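Local coordinates for Glyco_hydro_cc domain-containing protein (Blastomyces gilchristii, PDB 6UB0) that cleaves beta-1,3-glucan, acting as a curdlan-specific exo-beta-1,3-glucanase of glycoside hydrolase family 128, at residues Ser67-Ala72 / Arg103-Ser108. Numbering follows the deposited sequence.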
ATOM      1  N   SER A  67       9.548   1.290 -13.381  1.00 46.99           N
ATOM      2  CA  SER A  67       8.783   1.456 -12.119  1.00 45.03           C
ATOM      3  C   SER A  67       9.085   2.853 -11.584  1.00 43.22           C
ATOM      4  O   SER A  67      10.280   3.216 -11.528  1.00 46.51           O
ATOM      5  CB  SER A  67       9.136   0.376 -11.136  1.00 47.34           C
ATOM      6  OG  SER A  67       8.633  -0.894 -11.559  1.00 49.42           O
ATOM      7  N   LYS A  68       8.053   3.642 -11.315  1.00 39.67           N
ATOM      8  CA  LYS A  68       8.204   5.049 -10.875  1.00 37.66           C
ATOM      9  C   LYS A  68       8.300   5.111  -9.346  1.00 34.30           C
ATOM     10  O   LYS A  68       8.515   6.195  -8.809  1.00 32.81           O
ATOM     11  CB  LYS A  68       7.034   5.856 -11.431  1.00 40.16           C
ATOM     12  CG  LYS A  68       6.903   5.729 -12.949  1.00 42.03           C
ATOM     13  CD  LYS A  68       5.589   6.177 -13.517  1.00 43.81           C
ATOM     14  CE  LYS A  68       5.604   7.620 -13.976  1.00 47.29           C
ATOM     15  NZ  LYS A  68       4.735   7.801 -15.162  1.00 50.85           N
ATOM     16  N   ASN A  69       8.036   4.007  -8.669  1.00 31.66           N
ATOM     17  CA  ASN A  69       7.692   4.063  -7.229  1.00 30.45           C
ATOM     18  C   ASN A  69       8.300   2.859  -6.524  1.00 27.68           C
ATOM     19  O   ASN A  69       8.408   1.809  -7.122  1.00 26.32           O
ATOM     20  CB  ASN A  69       6.179   4.062  -6.971  1.00 29.66           C
ATOM     21  CG  ASN A  69       5.471   5.314  -7.424  1.00 28.98           C
ATOM     22  OD1 ASN A  69       5.594   6.337  -6.793  1.00 29.80           O
ATOM     23  ND2 ASN A  69       4.763   5.261  -8.552  1.00 32.00           N
ATOM     24  N   LEU A  70       8.687   3.037  -5.263  1.00 27.50           N
ATOM     25  CA  LEU A  70       9.184   1.929  -4.435  1.00 25.42           C
ATOM     26  C   LEU A  70       8.489   2.013  -3.078  1.00 24.16           C
ATOM     27  O   LEU A  70       8.412   3.138  -2.516  1.00 24.46           O
ATOM     28  CB  LEU A  70      10.688   2.031  -4.210  1.00 27.69           C
ATOM     29  CG  LEU A  70      11.560   1.968  -5.459  1.00 29.31           C
ATOM     30  CD1 LEU A  70      12.994   2.300  -5.099  1.00 30.77           C
ATOM     31  CD2 LEU A  70      11.460   0.610  -6.116  1.00 28.96           C
ATOM     32  N   LEU A  71       8.151   0.865  -2.515  1.00 23.82           N
ATOM     33  CA  LEU A  71       7.506   0.794  -1.157  1.00 22.86           C
ATOM     34  C   LEU A  71       8.475   0.207  -0.120  1.00 22.19           C
ATOM     35  O   LEU A  71       9.192  -0.785  -0.420  1.00 24.02           O
ATOM     36  CB  LEU A  71       6.257  -0.089  -1.156  1.00 23.03           C
ATOM     37  CG  LEU A  71       5.070   0.431  -1.934  1.00 21.21           C
ATOM     38  CD1 LEU A  71       4.168  -0.716  -2.342  1.00 21.04           C
ATOM     39  CD2 LEU A  71       4.293   1.521  -1.206  1.00 22.98           C
ATOM     40  N   ALA A  72       8.353   0.687   1.115  1.00 23.20           N
ATOM     41  CA  ALA A  72       9.185   0.210   2.233  1.00 22.69           C
ATOM     42  C   ALA A  72       8.413  -0.826   3.055  1.00 23.65           C
ATOM     43  O   ALA A  72       7.388  -1.327   2.564  1.00 21.15           O
ATOM     44  CB  ALA A  72       9.615   1.379   3.067  1.00 24.68           C
ATOM     45  N   ARG A 103      15.529   8.595  -8.578  1.00 46.66           N
ATOM     46  CA  ARG A 103      15.015   7.751  -9.683  1.00 44.84           C
ATOM     47  C   ARG A 103      13.606   7.217  -9.386  1.00 40.61           C
ATOM     48  O   ARG A 103      12.963   6.696 -10.278  1.00 39.12           O
ATOM     49  CB  ARG A 103      16.072   6.691  -9.995  1.00 47.23           C
ATOM     50  CG  ARG A 103      17.237   7.286 -10.781  1.00 50.89           C
ATOM     51  CD  ARG A 103      18.523   6.464 -10.889  1.00 55.06           C
ATOM     52  NE  ARG A 103      18.954   5.727  -9.696  1.00 57.38           N
ATOM     53  CZ  ARG A 103      19.283   4.438  -9.681  1.00 58.92           C
ATOM     54  NH1 ARG A 103      19.200   3.718 -10.790  1.00 57.53           N
ATOM     55  NH2 ARG A 103      19.619   3.856  -8.530  1.00 58.91           N
ATOM     56  N   ALA A 104      13.078   7.414  -8.190  1.00 39.70           N
ATOM     57  CA  ALA A 104      11.773   6.826  -7.853  1.00 37.21           C
ATOM     58  C   ALA A 104      11.181   7.565  -6.662  1.00 36.48           C
ATOM     59  O   ALA A 104      11.965   8.150  -5.828  1.00 35.56           O
ATOM     60  CB  ALA A 104      11.978   5.355  -7.587  1.00 35.85           C
ATOM     61  N   ARG A 105       9.852   7.569  -6.626  1.00 34.92           N
ATOM     62  CA  ARG A 105       9.101   8.086  -5.474  1.00 35.16           C
ATOM     63  C   ARG A 105       9.105   6.958  -4.431  1.00 33.38           C
ATOM     64  O   ARG A 105       9.084   5.763  -4.827  1.00 31.58           O
ATOM     65  CB  ARG A 105       7.752   8.596  -5.964  1.00 35.18           C
ATOM     66  CG  ARG A 105       7.888   9.564  -7.124  1.00 38.79           C
ATOM     67  CD  ARG A 105       6.539  10.064  -7.549  1.00 39.05           C
ATOM     68  NE  ARG A 105       5.929  10.818  -6.475  1.00 41.28           N
ATOM     69  CZ  ARG A 105       4.861  10.416  -5.799  1.00 42.49           C
ATOM     70  NH1 ARG A 105       4.302   9.255  -6.086  1.00 41.49           N
ATOM     71  NH2 ARG A 105       4.390  11.151  -4.806  1.00 44.37           N
ATOM     72  N   LEU A 106       9.398   7.337  -3.190  1.00 33.50           N
ATOM     73  CA  LEU A 106       9.623   6.418  -2.060  1.00 32.51           C
ATOM     74  C   LEU A 106       8.404   6.497  -1.141  1.00 30.94           C
ATOM     75  O   LEU A 106       7.963   7.639  -0.743  1.00 29.66           O
ATOM     76  CB  LEU A 106      10.917   6.821  -1.355  1.00 33.30           C
ATOM     77  CG  LEU A 106      12.148   6.863  -2.256  1.00 33.18           C
ATOM     78  CD1 LEU A 106      13.417   7.238  -1.476  1.00 32.81           C
ATOM     79  CD2 LEU A 106      12.324   5.538  -2.988  1.00 33.55           C
ATOM     80  N   GLY A 107       7.845   5.322  -0.832  1.00 29.73           N
ATOM     81  CA  GLY A 107       6.689   5.178   0.055  1.00 26.89           C
ATOM     82  C   GLY A 107       7.128   4.725   1.422  1.00 26.12           C
ATOM     83  O   GLY A 107       7.999   3.888   1.520  1.00 24.85           O
ATOM     84  N   SER A 108       6.594   5.327   2.461  1.00 27.82           N
ATOM     85  CA  SER A 108       6.976   4.962   3.840  1.00 27.08           C
ATOM     86  C   SER A 108       6.719   3.476   4.119  1.00 26.66           C
ATOM     87  O   SER A 108       5.987   2.785   3.404  1.00 25.87           O
ATOM     88  CB  SER A 108       6.195   5.774   4.807  1.00 28.97           C
ATOM     89  OG  SER A 108       4.960   5.146   5.003  1.00 27.90           O
TER
HETATM   90  O   HOH W   1       5.126   0.364   2.255  1.00 21.77           O
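Asn-69 and Arg-105 both turn CG anti to the carbonyl carbon (chi1 -68° and -52°), and their side chains run side by side in the same direction, with Asn-69 OD1 3.2 Å from Arg-105 CB. The arginine chain then bends at chi3, and its NH1 also meets Asn-69 OD1 in a weak hydrogen bond (3.3 Å), with amide and guanidinium planes 89° apart. The stronger polar partners lie elsewhere: Asn-69 ND2 hydrogen-bonds to Glu-41 OE2, and Arg-105 NH1 forms a salt bridge with Glu-204 OE2. Beneath the pair, two neighbouring parallel strands exchange backbone hydrogen bonds in the staggered pattern of such sheets: Arg-105 N to Lys-68 O (2.9 Å), Leu-70 N to Arg-105 O (2.8 Å) and Gly-107 N to Leu-70 O. Helix 86-96 connects them, a beta-alpha-beta crossover of the TIM-barrel catalytic core of this hydrolase, and it sets Tyr-93 against Leu-106 and Ala-72. On that helix-facing side Leu-70 CD1 packs against Leu-106 CD2 at 3.9 Å, while Leu-70 CG rests on Ala-104 CB. On the barrel-interior side, Gly-107 brings no side chain up to Leu-71, whose own side chain meets Phe-138 and Trp-173. Toward the C-terminal end the ladder slackens to a weak Ala-72 N to Gly-107 O hydrogen bond of 3.2 Å, beyond which one water donates to both Ala-72 O and Ser-108 O, at 2.8 Å each.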